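PDB 2QRD: 5'-AMP-activated protein kinase subunit beta from Schizosaccharomyces pombe, which serves as the regulatory and scaffolding beta subunit of AMP-activated protein kinase, probably mediating heterotrimer assembly and helping to set its location and substrate choice during glucose limitation. Local coordinates for residues 79-83 with 84-88. Residues are numbered along the deposited sequence; the frame is centred on the assembly and turned at random.
Sequences TTRYH and RKYVT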
loop_
_atom_site.group_PDB
_atom_site.type_symbol
_atom_site.label_atom_id
_atom_site.label_comp_id
_atom_site.label_asym_id
_atom_site.label_seq_id
_atom_site.Cartn_x
_atom_site.Cartn_y
_atom_site.Cartn_z
ATOM N N THR B 79 -9.875 -9.319 -5.435
ATOM C CA THR B 79 -9.262 -8.938 -6.706
ATOM C C THR B 79 -10.321 -8.311 -7.535
ATOM O O THR B 79 -11.430 -8.800 -7.598
ATOM C CB THR B 79 -8.640 -10.150 -7.459
ATOM O OG1 THR B 79 -7.540 -10.657 -6.697
ATOM C CG2 THR B 79 -8.092 -9.743 -8.836
ATOM N N THR B 80 -10.002 -7.202 -8.160
ATOM C CA THR B 80 -10.962 -6.564 -9.047
ATOM C C THR B 80 -10.238 -6.040 -10.288
ATOM O O THR B 80 -9.017 -5.859 -10.256
ATOM C CB THR B 80 -11.801 -5.472 -8.295
ATOM O OG1 THR B 80 -12.964 -5.199 -9.057
ATOM C CG2 THR B 80 -11.040 -4.143 -8.075
ATOM N N ARG B 81 -10.984 -5.840 -11.364
ATOM C CA ARG B 81 -10.481 -5.262 -12.610
ATOM C C ARG B 81 -10.565 -3.740 -12.524
ATOM O O ARG B 81 -11.605 -3.190 -12.152
ATOM C CB ARG B 81 -11.330 -5.750 -13.811
ATOM C CG ARG B 81 -10.615 -5.748 -15.178
ATOM C CD ARG B 81 -11.471 -6.278 -16.359
ATOM N NE ARG B 81 -12.356 -7.406 -16.022
ATOM C CZ ARG B 81 -12.179 -8.690 -16.383
ATOM N NH1 ARG B 81 -11.136 -9.063 -17.106
ATOM N NH2 ARG B 81 -13.069 -9.616 -16.035
ATOM N N TYR B 82 -9.463 -3.071 -12.844
ATOM C CA TYR B 82 -9.431 -1.630 -13.002
ATOM C C TYR B 82 -9.047 -1.363 -14.454
ATOM O O TYR B 82 -7.879 -1.454 -14.810
ATOM C CB TYR B 82 -8.479 -0.938 -11.982
ATOM C CG TYR B 82 -8.513 0.569 -12.114
ATOM C CD1 TYR B 82 -9.586 1.310 -11.605
ATOM C CD2 TYR B 82 -7.521 1.251 -12.848
ATOM C CE1 TYR B 82 -9.638 2.694 -11.762
ATOM C CE2 TYR B 82 -7.589 2.630 -13.060
ATOM C CZ TYR B 82 -8.639 3.346 -12.513
ATOM O OH TYR B 82 -8.694 4.705 -12.698
ATOM N N HIS B 83 -10.044 -1.015 -15.275
ATOM C CA HIS B 83 -9.930 -0.960 -16.730
ATOM C C HIS B 83 -9.363 -2.321 -17.142
ATOM O O HIS B 83 -9.951 -3.337 -16.802
ATOM C CB HIS B 83 -9.143 0.275 -17.198
ATOM C CG HIS B 83 -9.727 1.567 -16.704
ATOM N ND1 HIS B 83 -10.215 2.539 -17.550
ATOM C CD2 HIS B 83 -9.952 2.021 -15.446
ATOM C CE1 HIS B 83 -10.688 3.548 -16.837
ATOM N NE2 HIS B 83 -10.539 3.259 -15.559
ATOM N N ARG B 84 -8.214 -2.377 -17.802
ATOM C CA ARG B 84 -7.689 -3.694 -18.168
ATOM C C ARG B 84 -6.616 -4.308 -17.281
ATOM O O ARG B 84 -6.030 -5.332 -17.589
ATOM C CB ARG B 84 -7.262 -3.652 -19.642
ATOM C CG ARG B 84 -8.397 -3.412 -20.620
ATOM C CD ARG B 84 -7.836 -3.321 -22.017
ATOM N NE ARG B 84 -8.861 -3.279 -23.060
ATOM C CZ ARG B 84 -9.568 -4.344 -23.448
ATOM N NH1 ARG B 84 -9.376 -5.536 -22.850
ATOM N NH2 ARG B 84 -10.476 -4.221 -24.423
ATOM N N LYS B 85 -6.401 -3.713 -16.136
ATOM C CA LYS B 85 -5.460 -4.276 -15.167
ATOM C C LYS B 85 -6.199 -4.784 -13.932
ATOM O O LYS B 85 -7.366 -4.506 -13.769
ATOM C CB LYS B 85 -4.364 -3.249 -14.856
ATOM C CG LYS B 85 -3.622 -2.833 -16.159
ATOM C CD LYS B 85 -2.398 -1.984 -15.871
ATOM C CE LYS B 85 -1.736 -1.583 -17.209
ATOM N NZ LYS B 85 -0.601 -0.695 -16.873
ATOM N N TYR B 86 -5.535 -5.557 -13.090
ATOM C CA TYR B 86 -6.168 -6.134 -11.916
ATOM C C TYR B 86 -5.495 -5.670 -10.641
ATOM O O TYR B 86 -4.289 -5.664 -10.576
ATOM C CB TYR B 86 -6.092 -7.654 -12.042
ATOM C CG TYR B 86 -6.786 -8.153 -13.286
ATOM C CD1 TYR B 86 -6.071 -8.380 -14.458
ATOM C CD2 TYR B 86 -8.167 -8.367 -13.298
ATOM C CE1 TYR B 86 -6.698 -8.820 -15.599
ATOM C CE2 TYR B 86 -8.809 -8.814 -14.418
ATOM C CZ TYR B 86 -8.081 -9.033 -15.578
ATOM O OH TYR B 86 -8.716 -9.474 -16.730
ATOM N N VAL B 87 -6.263 -5.259 -9.637
ATOM C CA VAL B 87 -5.726 -4.871 -8.328
ATOM C C VAL B 87 -6.200 -5.877 -7.241
ATOM O O VAL B 87 -7.414 -6.034 -6.986
ATOM C CB VAL B 87 -6.247 -3.486 -7.859
ATOM C CG1 VAL B 87 -5.344 -2.874 -6.753
ATOM C CG2 VAL B 87 -6.495 -2.554 -9.003
ATOM N N THR B 88 -5.255 -6.543 -6.590
ATOM C CA THR B 88 -5.620 -7.327 -5.408
ATOM C C THR B 88 -5.293 -6.513 -4.203
ATOM O O THR B 88 -4.134 -6.315 -3.892
ATOM C CB THR B 88 -4.982 -8.677 -5.413
ATOM O OG1 THR B 88 -5.426 -9.337 -6.588
ATOM C CG2 THR B 88 -5.399 -9.485 -4.193
#
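Arg81 lies alongside the Tyr86 ring, both side chains pointing the same way: its CG rests 3.6 Å from Tyr86 CE2, and the guanidinium is tilted 62° to the phenol. CG stands anti to the backbone N (chi1 -155°), and a bend at chi3 brings NH1 back to the ring edge near the hydroxyl, where the angle is too poor for a hydrogen bond. The two form a non-hydrogen-bonded pair of the antiparallel hairpin made by strands 74-82 and 85-93. A long aliphatic stem ending in a charge suits Arg81, which stays exposed, while the buried Tyr86 ring is covered by that stem and by Pro56. With an alanine here in place of Tyr86, the Arg81 stem would probably lose its apolar neighbour, the guanidinium become free to swing, and a gap open against Pro56.

On the same face, the buried Thr79 and Thr88 share a very short hydrogen bond, Thr79 OG1 to Thr88 OG1 at 2.5 Å, in which either hydroxyl may be the donor. The other face carries Thr80, Tyr82, Lys85 and Val87, with Tyr82 CB against Val87 CG2 at 3.9 Å. Backbone bonds join Thr80 with Val87, Val87 N to Thr80 O measuring 2.9 Å, and Tyr82 with Lys85, which brackets a type II' turn. His83, in the turn, sets CD2 over the centre of the Tyr82 ring, 3.3 Å above its plane.

Polar ends on this second face find partners beyond the hairpin: Thr80 OG1 bonds to Asn62 OD1 of this chain and Lys118 O of the ssp2 kinase chain, Tyr82 OH and Lys85 NZ to another subunit. Thus Thr80, Tyr82 and Lys85 link this interaction-domain hairpin to its partner chains, the Thr79-Thr88 pair stays internal, and the backbone of residues 86-88 continues the sheet, in parallel, into that other subunit.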